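Local coordinates for DNA topoisomerase 2-associated protein PAT1 (Saccharomyces cerevisiae, PDB 4OGP) that probably activates mRNA decapping and represses translation, its C-terminal ARM-repeat domain taking part in the recruitment of decapping factors, at residues 193-198 / 245-250. Sequence-based numbering, arbitrary orientation.
Sequences IYDKLF and LNHQRI
The imidazole of H247 reaches across from helix 245-254 and lies over one face of the F198 ring, with its CD2 standing 3.5 Å above the plane near the ring centre. The two planes make 53°, an edge-to-face pair in which the polarised C-H of the histidine points at the phenyl pi cloud. H247 is in turn met on a face of its own: the edge of Y194 brings CE2 to 3.5 Å from H247 ND1, and the two side chains run past each other in opposite directions. Y194 and F198, one helical turn apart, both place CG anti to the backbone N, which sends their rings out in similar directions from helix 184-201 with the imidazole against both. Tyrosine suits its place because its ring joins this cluster while OH continues to the carbonyl of L239, a buried hydroxyl thus satisfied. F198 also meets I250, whose CG2 sits at the ring edge, 3.7 Å from F198 CZ; a branched aliphatic chain gives that edge an apolar neighbour.

Both imidazole nitrogens have polar partners. ND1 accepts from the backbone N of K244, just before the helix, and H247 NE2 gives a weak, bent hydrogen bond to D195 OD1 (3.1 Å, 124° at the hydrogen). The short axes run nearly parallel, 19° apart, and stay 12.3 Å from each other, so long side chains bridge two helices of the ARM-repeat fold that are not consecutive in the chain. The K244 bond would favour the neutral tautomer of H247 with its proton on NE2, and would probably oppose full protonation despite the nearby carboxylate; the ring's orientation is probably set by the two aromatic rings and the K244 bond, with D195 adding a weaker, electrostatic pull.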
loop_
_atom_site.group_PDB
_atom_site.type_symbol
_atom_site.label_atom_id
_atom_site.label_comp_id
_atom_site.label_asym_id
_atom_site.label_seq_id
_atom_site.Cartn_x
_atom_site.Cartn_y
_atom_site.Cartn_z
ATOM N N ILE A 193 -14.088 12.940 -7.253
ATOM C CA ILE A 193 -12.754 12.496 -6.859
ATOM C C ILE A 193 -12.430 11.123 -7.438
ATOM O O ILE A 193 -11.365 10.931 -8.021
ATOM C CB ILE A 193 -12.587 12.508 -5.320
ATOM C CG1 ILE A 193 -12.528 13.955 -4.819
ATOM C CG2 ILE A 193 -11.334 11.747 -4.907
ATOM C CD1 ILE A 193 -12.804 14.100 -3.349
ATOM N N TYR A 194 -13.348 10.173 -7.290
ATOM C CA TYR A 194 -13.163 8.865 -7.915
ATOM C C TYR A 194 -12.880 9.017 -9.406
ATOM O O TYR A 194 -11.989 8.364 -9.949
ATOM C CB TYR A 194 -14.383 7.960 -7.725
ATOM C CG TYR A 194 -14.174 6.588 -8.319
ATOM C CD1 TYR A 194 -13.666 5.539 -7.544
ATOM C CD2 TYR A 194 -14.460 6.338 -9.664
ATOM C CE1 TYR A 194 -13.457 4.287 -8.092
ATOM C CE2 TYR A 194 -14.252 5.098 -10.217
ATOM C CZ TYR A 194 -13.755 4.070 -9.436
ATOM O OH TYR A 194 -13.561 2.822 -9.995
ATOM N N ASP A 195 -13.657 9.871 -10.065
ATOM C CA ASP A 195 -13.469 10.121 -11.493
ATOM C C ASP A 195 -12.087 10.665 -11.796
ATOM O O ASP A 195 -11.498 10.320 -12.818
ATOM C CB ASP A 195 -14.526 11.090 -12.037
ATOM C CG ASP A 195 -15.818 10.393 -12.399
ATOM O OD1 ASP A 195 -15.765 9.183 -12.717
ATOM O OD2 ASP A 195 -16.887 11.047 -12.368
ATOM N N LYS A 196 -11.581 11.527 -10.922
ATOM C CA LYS A 196 -10.247 12.078 -11.128
ATOM C C LYS A 196 -9.234 10.956 -10.988
ATOM O O LYS A 196 -8.360 10.786 -11.829
ATOM C CB LYS A 196 -9.927 13.186 -10.120
ATOM C CG LYS A 196 -10.677 14.479 -10.300
ATOM C CD LYS A 196 -10.065 15.582 -9.439
ATOM C CE LYS A 196 -10.910 16.855 -9.456
ATOM N NZ LYS A 196 -10.238 17.967 -8.714
ATOM N N LEU A 197 -9.348 10.194 -9.907
ATOM C CA LEU A 197 -8.455 9.067 -9.692
ATOM C C LEU A 197 -8.510 8.152 -10.899
ATOM O O LEU A 197 -7.491 7.698 -11.401
ATOM C CB LEU A 197 -8.895 8.286 -8.461
ATOM C CG LEU A 197 -8.098 7.049 -8.049
ATOM C CD1 LEU A 197 -6.669 7.410 -7.574
ATOM C CD2 LEU A 197 -8.863 6.332 -6.950
ATOM N N PHE A 198 -9.718 7.894 -11.377
ATOM C CA PHE A 198 -9.879 6.916 -12.429
ATOM C C PHE A 198 -9.242 7.378 -13.731
ATOM O O PHE A 198 -8.566 6.608 -14.399
ATOM C CB PHE A 198 -11.345 6.574 -12.638
ATOM C CG PHE A 198 -11.546 5.353 -13.469
ATOM C CD1 PHE A 198 -11.630 4.112 -12.873
ATOM C CD2 PHE A 198 -11.609 5.443 -14.853
ATOM C CE1 PHE A 198 -11.790 2.975 -13.638
ATOM C CE2 PHE A 198 -11.782 4.310 -15.621
ATOM C CZ PHE A 198 -11.872 3.071 -15.013
ATOM N N LEU A 245 -20.689 0.943 -13.326
ATOM C CA LEU A 245 -20.586 -0.193 -14.228
ATOM C C LEU A 245 -19.616 0.048 -15.391
ATOM O O LEU A 245 -18.929 -0.870 -15.831
ATOM C CB LEU A 245 -21.976 -0.604 -14.728
ATOM C CG LEU A 245 -22.054 -1.742 -15.746
ATOM C CD1 LEU A 245 -21.596 -3.043 -15.124
ATOM C CD2 LEU A 245 -23.466 -1.869 -16.287
ATOM N N ASN A 246 -19.544 1.275 -15.890
ATOM C CA ASN A 246 -18.631 1.526 -16.998
ATOM C C ASN A 246 -17.172 1.482 -16.521
ATOM O O ASN A 246 -16.298 1.004 -17.240
ATOM C CB ASN A 246 -18.965 2.819 -17.753
ATOM C CG ASN A 246 -18.049 3.048 -18.950
ATOM O OD1 ASN A 246 -17.987 2.217 -19.856
ATOM N ND2 ASN A 246 -17.322 4.171 -18.949
ATOM N N HIS A 247 -16.933 1.938 -15.293
ATOM C CA HIS A 247 -15.602 1.866 -14.689
ATOM C C HIS A 247 -15.174 0.409 -14.534
ATOM O O HIS A 247 -14.068 0.035 -14.918
ATOM C CB HIS A 247 -15.583 2.535 -13.316
ATOM C CG HIS A 247 -15.807 4.013 -13.345
ATOM N ND1 HIS A 247 -16.752 4.634 -12.557
ATOM C CD2 HIS A 247 -15.181 5.001 -14.025
ATOM C CE1 HIS A 247 -16.716 5.936 -12.768
ATOM N NE2 HIS A 247 -15.770 6.187 -13.654
ATOM N N GLN A 248 -16.064 -0.408 -13.978
ATOM C CA GLN A 248 -15.777 -1.826 -13.786
ATOM C C GLN A 248 -15.450 -2.502 -15.102
ATOM O O GLN A 248 -14.545 -3.340 -15.172
ATOM C CB GLN A 248 -16.958 -2.532 -13.126
ATOM C CG GLN A 248 -17.336 -1.981 -11.762
ATOM C CD GLN A 248 -18.359 -2.863 -11.063
ATOM O OE1 GLN A 248 -18.973 -3.722 -11.688
ATOM N NE2 GLN A 248 -18.525 -2.672 -9.752
ATOM N N ARG A 249 -16.197 -2.130 -16.143
ATOM C CA ARG A 249 -15.994 -2.664 -17.487
ATOM C C ARG A 249 -14.603 -2.323 -17.978
ATOM O O ARG A 249 -13.909 -3.158 -18.553
ATOM C CB ARG A 249 -17.039 -2.081 -18.447
ATOM C CG ARG A 249 -16.907 -2.535 -19.877
ATOM C CD ARG A 249 -17.849 -1.741 -20.813
ATOM N NE ARG A 249 -17.462 -0.333 -20.957
ATOM C CZ ARG A 249 -16.483 0.093 -21.748
ATOM N NH1 ARG A 249 -15.795 -0.774 -22.478
ATOM N NH2 ARG A 249 -16.192 1.385 -21.815
ATOM N N ILE A 250 -14.204 -1.078 -17.770
ATOM C CA ILE A 250 -12.894 -0.637 -18.222
ATOM C C ILE A 250 -11.799 -1.397 -17.443
ATOM O O ILE A 250 -10.800 -1.841 -18.023
ATOM C CB ILE A 250 -12.759 0.895 -18.083
ATOM C CG1 ILE A 250 -13.626 1.597 -19.136
ATOM C CG2 ILE A 250 -11.322 1.339 -18.244
ATOM C CD1 ILE A 250 -13.861 3.075 -18.852
#